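Local coordinates for protein CymD (Pseudomonas putida, PDB 6Z34) that forms an outer-membrane channel of the FadL family for the uptake of monoaromatic hydrocarbons, probably by lateral diffusion, at residues G20-N24 with V283-S287; I52-E58 with V421-V427; I220-L226 with I238-T244; R334-S340 with V357-A363. One frame throughout, in Å; residues are numbered along the deposited sequence.

How the contacts relate
All four contacts belong to a single antiparallel barrel of the FadL type with its N-terminal plug. Contact 2 pairs the first long strand, 43-58, with the last, 422-437, and so encloses contacts 3 and 4 along the chain; its centre is about 29 Å from that of contact 3, across the chain's centre. Contact 1 crosses contact 2 in chain order, bringing plug residues to strand 281-289. Contact 3, in the hairpin 198-229 and 234-259, is nested within contact 1 and touches it, centres about 14 Å apart. Contact 4, in hairpin 336-347 and 351-362, follows both. The plug thus meets the middle of the wall, while the chain's outermost strands close the barrel.

Contact 1 (G20-N24 with V283-S287); sequences GAAFN and VAGIS
The Phe23 ring meets Ser287 at its edge: OG lies near the ring plane, 3.3 Å from CD2, so this is an in-plane approach and not a hydroxyl over the aromatic face. The same phenyl side chain also packs on Met16 and on Ala295 of the adjoining strand 294-303. Here the N-terminal plug of the FadL fold leans on the barrel wall, with 20-24 a plug loop and 283-287 part of a wall strand. The serine places its hydroxyl at the ring with OG anti to its own backbone N (chi1 -178°). Beside it, Ala22 CB sits 3.7 Å from Ser287 N, while Ala21 CB touches both Val283 CG1 and Gly285 N, at 3.7 Å from each.

Gly285 itself has no side chain; a CB there would lie a tight 3.0 Å from Ala21 CB. The polar anchoring is done by neighbours of the contact: Asp299 OD2 accepts from the backbone N of both Gly20 and Ala21, and Arg235 NH1 donates to Ala22 O. Between the two segments themselves a water takes the hydrogen of Ala22 N at 3.0 Å and gives one weakly to Ile286 O at 3.5 Å.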
loop_
_atom_site.group_PDB
_atom_site.type_symbol
_atom_site.label_atom_id
_atom_site.label_comp_id
_atom_site.label_asym_id
_atom_site.label_seq_id
_atom_site.Cartn_x
_atom_site.Cartn_y
_atom_site.Cartn_z
ATOM N N GLY A 20 -1.079 14.836 -4.393
ATOM C CA GLY A 20 -0.059 14.586 -5.390
ATOM C C GLY A 20 -0.559 14.482 -6.819
ATOM O O GLY A 20 0.241 14.348 -7.746
ATOM N N ALA A 21 -1.880 14.529 -7.013
ATOM C CA ALA A 21 -2.439 14.428 -8.361
ATOM C C ALA A 21 -1.959 15.563 -9.270
ATOM O O ALA A 21 -1.848 15.383 -10.489
ATOM C CB ALA A 21 -3.963 14.436 -8.279
ATOM N N ALA A 22 -1.701 16.740 -8.704
ATOM C CA ALA A 22 -1.276 17.894 -9.471
ATOM C C ALA A 22 -0.041 18.561 -8.884
ATOM O O ALA A 22 0.535 19.445 -9.527
ATOM C CB ALA A 22 -2.415 18.927 -9.561
ATOM N N PHE A 23 0.392 18.151 -7.701
ATOM C CA PHE A 23 1.478 18.802 -7.000
ATOM C C PHE A 23 2.776 18.019 -7.176
ATOM O O PHE A 23 2.786 16.790 -7.058
ATOM C CB PHE A 23 1.146 18.927 -5.524
ATOM C CG PHE A 23 2.088 19.804 -4.788
ATOM C CD1 PHE A 23 3.178 19.265 -4.099
ATOM C CD2 PHE A 23 1.903 21.174 -4.790
ATOM C CE1 PHE A 23 4.048 20.101 -3.437
ATOM C CE2 PHE A 23 2.764 21.999 -4.109
ATOM C CZ PHE A 23 3.825 21.471 -3.429
ATOM N N ASN A 24 3.865 18.742 -7.441
ATOM C CA ASN A 24 5.170 18.130 -7.644
ATOM C C ASN A 24 5.671 17.499 -6.356
ATOM O O ASN A 24 6.275 18.186 -5.528
ATOM C CB ASN A 24 6.182 19.155 -8.128
ATOM C CG ASN A 24 7.560 18.537 -8.334
ATOM O OD1 ASN A 24 7.723 17.318 -8.262
ATOM N ND2 ASN A 24 8.554 19.375 -8.598
ATOM N N VAL A 283 -7.705 9.185 -8.888
ATOM C CA VAL A 283 -7.350 10.364 -8.108
ATOM C C VAL A 283 -7.488 11.586 -8.999
ATOM O O VAL A 283 -6.869 11.658 -10.068
ATOM C CB VAL A 283 -5.924 10.271 -7.553
ATOM C CG1 VAL A 283 -5.624 11.488 -6.691
ATOM C CG2 VAL A 283 -5.745 8.978 -6.776
ATOM N N ALA A 284 -8.290 12.545 -8.559
ATOM C CA ALA A 284 -8.406 13.843 -9.202
ATOM C C ALA A 284 -8.033 14.911 -8.189
ATOM O O ALA A 284 -8.393 14.812 -7.007
ATOM C CB ALA A 284 -9.819 14.093 -9.725
ATOM N N GLY A 285 -7.302 15.925 -8.645
ATOM C CA GLY A 285 -6.878 16.921 -7.683
ATOM C C GLY A 285 -6.415 18.201 -8.341
ATOM O O GLY A 285 -6.366 18.331 -9.570
ATOM N N ILE A 286 -6.055 19.150 -7.489
ATOM C CA ILE A 286 -5.736 20.490 -7.938
ATOM C C ILE A 286 -4.649 21.044 -7.033
ATOM O O ILE A 286 -4.591 20.729 -5.838
ATOM C CB ILE A 286 -7.003 21.369 -7.932
ATOM C CG1 ILE A 286 -6.677 22.824 -8.207
ATOM C CG2 ILE A 286 -7.671 21.276 -6.614
ATOM C CD1 ILE A 286 -7.929 23.662 -8.303
ATOM N N SER A 287 -3.758 21.838 -7.637
ATOM C CA SER A 287 -2.718 22.584 -6.943
ATOM C C SER A 287 -2.818 24.060 -7.311
ATOM O O SER A 287 -2.935 24.406 -8.493
ATOM C CB SER A 287 -1.329 22.078 -7.314
ATOM O OG SER A 287 -0.353 22.792 -6.585
HETATM O O HOH W 1 -2.528 17.923 -6.074
#

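Contact 2 (I52-E58 with V421-V427); sequences IITAELE and VSHSQIV
Strand 52-58 runs antiparallel to 422-427, their axes 4.7 Å apart at closest and inclined at 168°, in register from Ile53 opposite Val427 to Glu58 opposite Ser422. Hydrogen-bonded pairs Thr54-Ile426, Glu56-Ser424 and Glu58-Ser422 alternate with non-hydrogen-bonded ones. Joining the first long strand to the last, this pairing closes the barrel.

His423 adds a side-chain bond to the backbone set: its ND1 donates to Glu56 O at 3.0 Å, lying above the carbonyl plane, while Ser424 N reaches the same oxygen from the opposite face at 2.9 Å. A chi1 of -169° swings the imidazole away from its own N-H and over to the neighbouring strand, and the bond fixes the ring's rotation. Further along that face Ile53 and Val427 lie side by side, pointing the same way, CG1 of the isoleucine 3.8 Å from CG2 of the valine. At the strand ends Leu57 CD1 packs on Val421 CG1.

On the other face the Glu58 chain bends at chi2 (114°) and folds back over Ser422, whose OG donates to OE1 at 2.7 Å from above the carboxylate plane. Cutting Glu58 back to an alanine is likely to leave the Ser422 hydroxyl without this acceptor and to uncover the serine CB beneath the carboxylate. Glu58 OE2 also lies 3.2 Å from Glu56 OE2 and 2.9 Å from Ser422 O, all acceptors; such crowding may raise the proton affinity of one of the glutamates.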
loop_
_atom_site.group_PDB
_atom_site.type_symbol
_atom_site.label_atom_id
_atom_site.label_comp_id
_atom_site.label_asym_id
_atom_site.label_seq_id
_atom_site.Cartn_x
_atom_site.Cartn_y
_atom_site.Cartn_z
ATOM N N ILE A 52 8.485 4.738 8.504
ATOM C CA ILE A 52 8.600 4.055 9.779
ATOM C C ILE A 52 7.223 4.123 10.416
ATOM O O ILE A 52 6.797 5.188 10.887
ATOM C CB ILE A 52 9.663 4.694 10.680
ATOM C CG1 ILE A 52 10.929 4.983 9.865
ATOM C CG2 ILE A 52 9.952 3.800 11.847
ATOM C CD1 ILE A 52 12.130 5.262 10.692
ATOM N N ILE A 53 6.517 2.999 10.409
ATOM C CA ILE A 53 5.137 2.930 10.853
ATOM C C ILE A 53 5.102 2.198 12.184
ATOM O O ILE A 53 5.473 1.021 12.257
ATOM C CB ILE A 53 4.250 2.222 9.820
ATOM C CG1 ILE A 53 4.283 2.988 8.503
ATOM C CG2 ILE A 53 2.803 2.078 10.366
ATOM C CD1 ILE A 53 4.701 2.154 7.311
ATOM N N THR A 54 4.660 2.894 13.227
ATOM C CA THR A 54 4.326 2.295 14.508
ATOM C C THR A 54 2.827 2.432 14.741
ATOM O O THR A 54 2.251 3.505 14.524
ATOM C CB THR A 54 5.098 2.959 15.647
ATOM O OG1 THR A 54 4.926 4.380 15.567
ATOM C CG2 THR A 54 6.580 2.620 15.543
ATOM N N ALA A 55 2.196 1.351 15.177
ATOM C CA ALA A 55 0.759 1.340 15.380
ATOM C C ALA A 55 0.430 0.917 16.803
ATOM O O ALA A 55 1.256 0.332 17.508
ATOM C CB ALA A 55 0.068 0.413 14.382
ATOM N N GLU A 56 -0.797 1.235 17.217
ATOM C CA GLU A 56 -1.291 0.924 18.551
ATOM C C GLU A 56 -2.785 0.675 18.443
ATOM O O GLU A 56 -3.476 1.340 17.668
ATOM C CB GLU A 56 -1.017 2.061 19.548
ATOM C CG GLU A 56 -2.063 2.193 20.657
ATOM C CD GLU A 56 -2.097 3.575 21.282
ATOM O OE1 GLU A 56 -1.068 4.286 21.234
ATOM O OE2 GLU A 56 -3.159 3.950 21.824
ATOM N N LEU A 57 -3.287 -0.276 19.220
ATOM C CA LEU A 57 -4.695 -0.626 19.138
ATOM C C LEU A 57 -5.241 -0.811 20.542
ATOM O O LEU A 57 -4.774 -1.680 21.282
ATOM C CB LEU A 57 -4.883 -1.883 18.288
ATOM C CG LEU A 57 -6.118 -2.737 18.472
ATOM C CD1 LEU A 57 -7.360 -1.902 18.236
ATOM C CD2 LEU A 57 -6.044 -3.858 17.456
ATOM N N GLU A 58 -6.231 0.011 20.896
ATOM C CA GLU A 58 -6.854 0.003 22.215
ATOM C C GLU A 58 -8.082 -0.900 22.215
ATOM O O GLU A 58 -8.869 -0.892 21.260
ATOM C CB GLU A 58 -7.255 1.427 22.616
ATOM C CG GLU A 58 -6.108 2.440 22.607
ATOM C CD GLU A 58 -6.278 3.513 21.541
ATOM O OE1 GLU A 58 -6.787 4.605 21.877
ATOM O OE2 GLU A 58 -5.893 3.278 20.372
ATOM N N VAL A 421 -13.442 -0.089 19.749
ATOM C CA VAL A 421 -12.084 -0.283 19.242
ATOM C C VAL A 421 -11.498 1.088 18.942
ATOM O O VAL A 421 -12.180 1.962 18.403
ATOM C CB VAL A 421 -12.054 -1.181 17.982
ATOM C CG1 VAL A 421 -10.858 -0.839 17.107
ATOM C CG2 VAL A 421 -12.017 -2.652 18.361
ATOM N N SER A 422 -10.236 1.283 19.302
ATOM C CA SER A 422 -9.544 2.524 18.996
ATOM C C SER A 422 -8.209 2.182 18.354
ATOM O O SER A 422 -7.478 1.323 18.856
ATOM C CB SER A 422 -9.352 3.369 20.257
ATOM O OG SER A 422 -8.699 4.589 19.959
ATOM N N HIS A 423 -7.896 2.845 17.243
ATOM C CA HIS A 423 -6.709 2.532 16.458
ATOM C C HIS A 423 -5.908 3.804 16.226
ATOM O O HIS A 423 -6.429 4.771 15.665
ATOM C CB HIS A 423 -7.091 1.886 15.124
ATOM C CG HIS A 423 -5.932 1.294 14.391
ATOM N ND1 HIS A 423 -4.789 0.864 15.030
ATOM C CD2 HIS A 423 -5.728 1.077 13.069
ATOM C CE1 HIS A 423 -3.933 0.401 14.135
ATOM N NE2 HIS A 423 -4.478 0.522 12.938
ATOM N N SER A 424 -4.645 3.794 16.650
ATOM C CA SER A 424 -3.751 4.940 16.547
ATOM C C SER A 424 -2.498 4.549 15.766
ATOM O O SER A 424 -1.922 3.477 15.980
ATOM C CB SER A 424 -3.379 5.456 17.944
ATOM O OG SER A 424 -2.277 6.342 17.900
ATOM N N GLN A 425 -2.070 5.417 14.855
ATOM C CA GLN A 425 -0.968 5.054 13.979
ATOM C C GLN A 425 -0.144 6.284 13.630
ATOM O O GLN A 425 -0.696 7.322 13.246
ATOM C CB GLN A 425 -1.496 4.384 12.712
ATOM C CG GLN A 425 -0.423 4.014 11.734
ATOM C CD GLN A 425 -0.993 3.484 10.440
ATOM O OE1 GLN A 425 -1.130 4.223 9.454
ATOM N NE2 GLN A 425 -1.327 2.195 10.428
ATOM N N ILE A 426 1.176 6.152 13.757
ATOM C CA ILE A 426 2.120 7.228 13.487
ATOM C C ILE A 426 3.060 6.767 12.385
ATOM O O ILE A 426 3.737 5.738 12.521
ATOM C CB ILE A 426 2.908 7.620 14.745
ATOM C CG1 ILE A 426 1.971 8.230 15.787
ATOM C CG2 ILE A 426 4.029 8.575 14.390
ATOM C CD1 ILE A 426 2.679 8.783 17.000
ATOM N N VAL A 427 3.112 7.531 11.301
ATOM C CA VAL A 427 3.951 7.229 10.152
ATOM C C VAL A 427 4.992 8.336 10.061
ATOM O O VAL A 427 4.654 9.500 9.795
ATOM C CB VAL A 427 3.137 7.137 8.856
ATOM C CG1 VAL A 427 4.052 6.843 7.673
ATOM C CG2 VAL A 427 2.067 6.082 8.981
#

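Contact 3 (I220-L226 with I238-T244); sequences IGGRLGL and IVYNFKT
Segments 220-226 and 238-244 run antiparallel, paired regularly from Leu226-Ile238 to Arg223-Asn241, beyond which the register slips so that Gly221 comes nearest Thr244 instead of Lys243. They form part of the hairpin of strands 198-229 and 234-259 in the barrel wall.

Arg223 and Asn241 lie side by side, pointing the same way. Arg223 NE gives its hydrogen to Asn241 OD1 at 2.9 Å, nearly straight at 172° and in the guanidinium plane, but it meets the amide from above the carbonyl plane. The arginine CG stands between backbone N and carbonyl carbon (chi1 56°), and a bend at chi3 turns the guanidinium onto the asparagine. NH2 also forms a salt bridge with Asp158. Asn241 ND2 in turn donates to Phe242 O at 3.2 Å.

On the other side of the sheet, Phe242 sets one ring face over Arg223 CA, and its CZ meets Leu224 CB at 3.9 Å. A CB at Gly222 would lie 3.2 Å from Phe242 CD2. Ile238 CG2 presses on Leu226 CG at 3.4 Å, a tight fit. A water joins the segments, accepting from Gly222 N and donating to Phe242 O.

Held by Asp158 on a neighbouring strand and by Asn241, the buried guanidinium probably stays charged, its balancing carboxylate supplied from within the wall.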
loop_
_atom_site.group_PDB
_atom_site.type_symbol
_atom_site.label_atom_id
_atom_site.label_comp_id
_atom_site.label_asym_id
_atom_site.label_seq_id
_atom_site.Cartn_x
_atom_site.Cartn_y
_atom_site.Cartn_z
ATOM N N ILE A 220 1.604 -7.609 -11.653
ATOM C CA ILE A 220 1.773 -6.454 -12.513
ATOM C C ILE A 220 0.681 -5.451 -12.189
ATOM O O ILE A 220 -0.481 -5.821 -12.003
ATOM C CB ILE A 220 1.776 -6.866 -14.003
ATOM C CG1 ILE A 220 1.982 -5.652 -14.907
ATOM C CG2 ILE A 220 0.498 -7.569 -14.388
ATOM C CD1 ILE A 220 1.946 -6.012 -16.359
ATOM N N GLY A 221 1.079 -4.175 -12.099
ATOM C CA GLY A 221 0.171 -3.051 -11.951
ATOM C C GLY A 221 0.576 -1.835 -12.781
ATOM O O GLY A 221 1.405 -1.940 -13.695
ATOM N N GLY A 222 0.013 -0.676 -12.485
ATOM C CA GLY A 222 0.375 0.506 -13.237
ATOM C C GLY A 222 -0.647 1.605 -13.052
ATOM O O GLY A 222 -1.673 1.435 -12.379
ATOM N N ARG A 223 -0.332 2.749 -13.669
ATOM C CA ARG A 223 -1.154 3.946 -13.596
ATOM C C ARG A 223 -0.948 4.787 -14.849
ATOM O O ARG A 223 0.073 4.680 -15.530
ATOM C CB ARG A 223 -0.835 4.762 -12.333
ATOM C CG ARG A 223 0.625 5.178 -12.161
ATOM C CD ARG A 223 0.958 5.376 -10.702
ATOM N NE ARG A 223 0.666 4.132 -10.021
ATOM C CZ ARG A 223 1.534 3.137 -9.935
ATOM N NH1 ARG A 223 2.748 3.285 -10.460
ATOM N NH2 ARG A 223 1.180 1.997 -9.351
ATOM N N LEU A 224 -1.945 5.629 -15.140
ATOM C CA LEU A 224 -1.980 6.487 -16.319
ATOM C C LEU A 224 -2.617 7.809 -15.910
ATOM O O LEU A 224 -3.780 7.827 -15.499
ATOM C CB LEU A 224 -2.781 5.840 -17.453
ATOM C CG LEU A 224 -2.900 6.711 -18.717
ATOM C CD1 LEU A 224 -1.504 7.127 -19.299
ATOM C CD2 LEU A 224 -3.767 6.035 -19.774
ATOM N N GLY A 225 -1.866 8.915 -16.001
ATOM C CA GLY A 225 -2.336 10.182 -15.483
ATOM C C GLY A 225 -1.972 11.339 -16.393
ATOM O O GLY A 225 -1.244 11.181 -17.369
ATOM N N LEU A 226 -2.503 12.514 -16.052
ATOM C CA LEU A 226 -2.164 13.745 -16.760
ATOM C C LEU A 226 -2.241 14.920 -15.795
ATOM O O LEU A 226 -2.835 14.823 -14.720
ATOM C CB LEU A 226 -3.066 13.991 -17.977
ATOM C CG LEU A 226 -4.558 14.257 -17.731
ATOM C CD1 LEU A 226 -4.856 15.732 -17.537
ATOM C CD2 LEU A 226 -5.399 13.715 -18.868
ATOM N N ILE A 238 -5.111 14.378 -12.893
ATOM C CA ILE A 238 -5.979 13.205 -12.823
ATOM C C ILE A 238 -5.137 11.978 -13.126
ATOM O O ILE A 238 -4.358 11.972 -14.087
ATOM C CB ILE A 238 -7.178 13.313 -13.803
ATOM C CG1 ILE A 238 -8.032 12.055 -13.789
ATOM C CG2 ILE A 238 -6.744 13.474 -15.221
ATOM C CD1 ILE A 238 -8.896 11.932 -12.594
ATOM N N VAL A 239 -5.278 10.936 -12.301
ATOM C CA VAL A 239 -4.555 9.693 -12.546
ATOM C C VAL A 239 -5.458 8.514 -12.236
ATOM O O VAL A 239 -6.137 8.482 -11.205
ATOM C CB VAL A 239 -3.229 9.605 -11.748
ATOM C CG1 VAL A 239 -3.466 9.723 -10.252
ATOM C CG2 VAL A 239 -2.509 8.298 -12.074
ATOM N N TYR A 240 -5.462 7.543 -13.143
ATOM C CA TYR A 240 -6.129 6.270 -12.936
ATOM C C TYR A 240 -5.099 5.186 -12.638
ATOM O O TYR A 240 -4.181 4.946 -13.431
ATOM C CB TYR A 240 -6.966 5.888 -14.149
ATOM C CG TYR A 240 -7.813 4.654 -13.916
ATOM C CD1 TYR A 240 -8.976 4.716 -13.152
ATOM C CD2 TYR A 240 -7.459 3.431 -14.476
ATOM C CE1 TYR A 240 -9.768 3.581 -12.950
ATOM C CE2 TYR A 240 -8.242 2.298 -14.282
ATOM C CZ TYR A 240 -9.389 2.377 -13.520
ATOM O OH TYR A 240 -10.138 1.239 -13.352
ATOM N N ASN A 241 -5.267 4.525 -11.503
ATOM C CA ASN A 241 -4.381 3.460 -11.067
ATOM C C ASN A 241 -5.035 2.124 -11.409
ATOM O O ASN A 241 -6.191 1.886 -11.053
ATOM C CB ASN A 241 -4.119 3.600 -9.569
ATOM C CG ASN A 241 -2.865 2.901 -9.133
ATOM O OD1 ASN A 241 -1.869 3.550 -8.832
ATOM N ND2 ASN A 241 -2.904 1.572 -9.072
ATOM N N PHE A 242 -4.319 1.280 -12.141
ATOM C CA PHE A 242 -4.904 0.043 -12.637
ATOM C C PHE A 242 -5.061 -0.973 -11.513
ATOM O O PHE A 242 -4.411 -0.879 -10.473
ATOM C CB PHE A 242 -4.036 -0.573 -13.730
ATOM C CG PHE A 242 -3.798 0.326 -14.894
ATOM C CD1 PHE A 242 -4.781 1.189 -15.330
ATOM C CD2 PHE A 242 -2.592 0.298 -15.564
ATOM C CE1 PHE A 242 -4.563 2.013 -16.416
ATOM C CE2 PHE A 242 -2.367 1.126 -16.657
ATOM C CZ PHE A 242 -3.348 1.979 -17.078
ATOM N N LYS A 243 -5.940 -1.957 -11.740
ATOM C CA LYS A 243 -6.040 -3.081 -10.822
ATOM C C LYS A 243 -4.778 -3.929 -10.910
ATOM O O LYS A 243 -4.353 -4.316 -12.003
ATOM C CB LYS A 243 -7.270 -3.935 -11.128
ATOM C CG LYS A 243 -8.550 -3.149 -11.286
ATOM C CD LYS A 243 -9.761 -4.051 -11.229
ATOM C CE LYS A 243 -10.875 -3.513 -12.105
ATOM N NZ LYS A 243 -12.109 -4.335 -11.981
ATOM N N THR A 244 -4.171 -4.212 -9.763
ATOM C CA THR A 244 -2.930 -4.976 -9.750
ATOM C C THR A 244 -3.269 -6.458 -9.784
ATOM O O THR A 244 -3.923 -6.964 -8.868
ATOM C CB THR A 244 -2.099 -4.642 -8.508
ATOM O OG1 THR A 244 -1.920 -3.214 -8.397
ATOM C CG2 THR A 244 -0.745 -5.319 -8.582
HETATM O O HOH W 2 -1.595 -0.352 -10.119
#

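Contact 4 (R334-S340 with V357-A363); sequences RDTNVYS and VHYAQLA
Among the hydrogen bonds, two reciprocal backbone pairs join these strands: Asn337 with Gln361 and Tyr339 with Tyr359. The Asn337 N to Gln361 O bond is 2.8 Å long, its donor nearly along the C=O axis, and Tyr339 N reaches Tyr359 O at the same length. CA-H...O contacts fill the steps between, such as Ala360 CA to Asn337 O at 3.3 Å.

Aromatic packing occupies one face. The Tyr339 and Tyr359 side chains lie side by side, pointing the same way, with CD2 of Tyr339 3.8 Å from CD1 of Tyr359. That CD1 comes to the edge of the Tyr339 ring, near its plane, and not over its face. Tyr339 also meets the ring of Tyr300 on the next strand, their planes at about 45°.

The strands, 336-347 and 351-362, make one hairpin of the FadL barrel wall, and the opposite face of the sheet turns to the plug: Ser340 OG bonds to Gly17 O there.

Apolar and mixed contacts gather on this plug side. Val338 CG2 touches Ala360 CB at 3.8 Å, while its other methyl, CG1, which chi1 of -178° carries away from the valine's own N-H, presses obliquely on the His358 ring, a short 3.1 Å from NE2. The edge of that imidazole also faces Ser340 OG, 3.8 Å from CD2. Without the imidazole, as with an alanine here, a gap would probably open beside Val338 CG1, leaving that methyl without its ring neighbour. Apart from these, where the side chains diverge at the strand end, Thr336 OG1 lies 3.9 Å from Leu362 CD2.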
loop_
_atom_site.group_PDB
_atom_site.type_symbol
_atom_site.label_atom_id
_atom_site.label_comp_id
_atom_site.label_asym_id
_atom_site.label_seq_id
_atom_site.Cartn_x
_atom_site.Cartn_y
_atom_site.Cartn_z
ATOM N N ARG A 334 -16.616 -2.357 0.022
ATOM C CA ARG A 334 -17.274 -1.285 -0.706
ATOM C C ARG A 334 -16.230 -0.255 -1.130
ATOM O O ARG A 334 -15.101 -0.246 -0.634
ATOM C CB ARG A 334 -18.383 -0.645 0.149
ATOM C CG ARG A 334 -19.355 -1.638 0.833
ATOM C CD ARG A 334 -18.749 -2.332 2.059
ATOM N NE ARG A 334 -19.639 -3.322 2.664
ATOM C CZ ARG A 334 -19.574 -4.631 2.428
ATOM N NH1 ARG A 334 -18.672 -5.097 1.581
ATOM N NH2 ARG A 334 -20.419 -5.466 3.025
ATOM N N ASP A 335 -16.606 0.604 -2.072
ATOM C CA ASP A 335 -15.675 1.629 -2.525
ATOM C C ASP A 335 -15.285 2.533 -1.359
ATOM O O ASP A 335 -15.989 2.628 -0.350
ATOM C CB ASP A 335 -16.283 2.451 -3.665
ATOM C CG ASP A 335 -16.331 1.686 -4.972
ATOM O OD1 ASP A 335 -15.996 0.477 -4.962
ATOM O OD2 ASP A 335 -16.722 2.278 -6.000
ATOM N N THR A 336 -14.129 3.170 -1.492
ATOM C CA THR A 336 -13.622 4.109 -0.504
ATOM C C THR A 336 -13.387 5.450 -1.177
ATOM O O THR A 336 -12.905 5.504 -2.311
ATOM C CB THR A 336 -12.322 3.602 0.136
ATOM O OG1 THR A 336 -12.552 2.308 0.708
ATOM C CG2 THR A 336 -11.875 4.527 1.243
ATOM N N ASN A 337 -13.778 6.522 -0.493
ATOM C CA ASN A 337 -13.407 7.880 -0.874
ATOM C C ASN A 337 -12.327 8.377 0.065
ATOM O O ASN A 337 -12.345 8.086 1.268
ATOM C CB ASN A 337 -14.583 8.848 -0.815
ATOM C CG ASN A 337 -15.661 8.505 -1.792
ATOM O OD1 ASN A 337 -15.615 8.910 -2.946
ATOM N ND2 ASN A 337 -16.664 7.786 -1.331
ATOM N N VAL A 338 -11.383 9.122 -0.489
ATOM C CA VAL A 338 -10.365 9.788 0.304
ATOM C C VAL A 338 -10.286 11.232 -0.146
ATOM O O VAL A 338 -10.319 11.525 -1.347
ATOM C CB VAL A 338 -8.992 9.097 0.185
ATOM C CG1 VAL A 338 -7.984 9.811 1.062
ATOM C CG2 VAL A 338 -9.101 7.629 0.582
ATOM N N TYR A 339 -10.197 12.128 0.825
ATOM C CA TYR A 339 -9.998 13.544 0.582
ATOM C C TYR A 339 -8.698 13.948 1.245
ATOM O O TYR A 339 -8.501 13.659 2.431
ATOM C CB TYR A 339 -11.149 14.373 1.139
ATOM C CG TYR A 339 -12.508 13.960 0.643
ATOM C CD1 TYR A 339 -13.034 14.493 -0.529
ATOM C CD2 TYR A 339 -13.285 13.058 1.366
ATOM C CE1 TYR A 339 -14.296 14.129 -0.977
ATOM C CE2 TYR A 339 -14.546 12.687 0.929
ATOM C CZ TYR A 339 -15.043 13.224 -0.244
ATOM O OH TYR A 339 -16.287 12.850 -0.681
ATOM N N SER A 340 -7.830 14.624 0.487
ATOM C CA SER A 340 -6.519 15.073 0.951
ATOM C C SER A 340 -6.379 16.584 0.768
ATOM O O SER A 340 -6.624 17.109 -0.324
ATOM C CB SER A 340 -5.381 14.367 0.187
ATOM O OG SER A 340 -5.348 12.973 0.433
ATOM N N VAL A 357 -4.288 17.442 6.060
ATOM C CA VAL A 357 -5.381 16.701 6.664
ATOM C C VAL A 357 -5.818 15.620 5.690
ATOM O O VAL A 357 -5.909 15.854 4.480
ATOM C CB VAL A 357 -6.570 17.615 7.019
ATOM C CG1 VAL A 357 -7.695 16.805 7.620
ATOM C CG2 VAL A 357 -6.140 18.685 7.987
ATOM N N HIS A 358 -6.123 14.447 6.224
ATOM C CA HIS A 358 -6.494 13.290 5.431
ATOM C C HIS A 358 -7.782 12.698 5.998
ATOM O O HIS A 358 -7.917 12.564 7.218
ATOM C CB HIS A 358 -5.339 12.297 5.458
ATOM C CG HIS A 358 -5.613 11.022 4.745
ATOM N ND1 HIS A 358 -6.055 9.889 5.391
ATOM C CD2 HIS A 358 -5.508 10.697 3.438
ATOM C CE1 HIS A 358 -6.210 8.919 4.511
ATOM N NE2 HIS A 358 -5.877 9.380 3.320
ATOM N N TYR A 359 -8.736 12.368 5.122
ATOM C CA TYR A 359 -10.036 11.839 5.546
ATOM C C TYR A 359 -10.468 10.748 4.576
ATOM O O TYR A 359 -10.714 11.017 3.392
ATOM C CB TYR A 359 -11.093 12.941 5.620
ATOM C CG TYR A 359 -12.497 12.472 5.978
ATOM C CD1 TYR A 359 -13.358 11.951 5.008
ATOM C CD2 TYR A 359 -12.971 12.570 7.278
ATOM C CE1 TYR A 359 -14.634 11.540 5.327
ATOM C CE2 TYR A 359 -14.249 12.155 7.604
ATOM C CZ TYR A 359 -15.070 11.640 6.628
ATOM O OH TYR A 359 -16.334 11.226 6.967
ATOM N N ALA A 360 -10.586 9.526 5.084
ATOM C CA ALA A 360 -10.983 8.365 4.302
ATOM C C ALA A 360 -12.280 7.791 4.864
ATOM O O ALA A 360 -12.459 7.703 6.083
ATOM C CB ALA A 360 -9.889 7.305 4.311
ATOM N N GLN A 361 -13.188 7.412 3.974
ATOM C CA GLN A 361 -14.504 6.946 4.383
ATOM C C GLN A 361 -15.089 6.091 3.271
ATOM O O GLN A 361 -14.813 6.317 2.090
ATOM C CB GLN A 361 -15.429 8.127 4.696
ATOM C CG GLN A 361 -16.875 7.765 4.931
ATOM C CD GLN A 361 -17.052 6.940 6.181
ATOM O OE1 GLN A 361 -16.851 5.723 6.177
ATOM N NE2 GLN A 361 -17.418 7.604 7.268
ATOM N N LEU A 362 -15.900 5.106 3.657
ATOM C CA LEU A 362 -16.582 4.281 2.672
ATOM C C LEU A 362 -17.500 5.144 1.807
ATOM O O LEU A 362 -17.772 6.313 2.102
ATOM C CB LEU A 362 -17.351 3.149 3.354
ATOM C CG LEU A 362 -16.480 2.302 4.289
ATOM C CD1 LEU A 362 -17.154 0.985 4.629
ATOM C CD2 LEU A 362 -15.115 2.046 3.696
ATOM N N ALA A 363 -17.970 4.556 0.715
ATOM C CA ALA A 363 -18.397 5.335 -0.434
ATOM C C ALA A 363 -19.902 5.288 -0.642
ATOM O O ALA A 363 -20.621 4.461 -0.078
ATOM C CB ALA A 363 -17.694 4.851 -1.704
#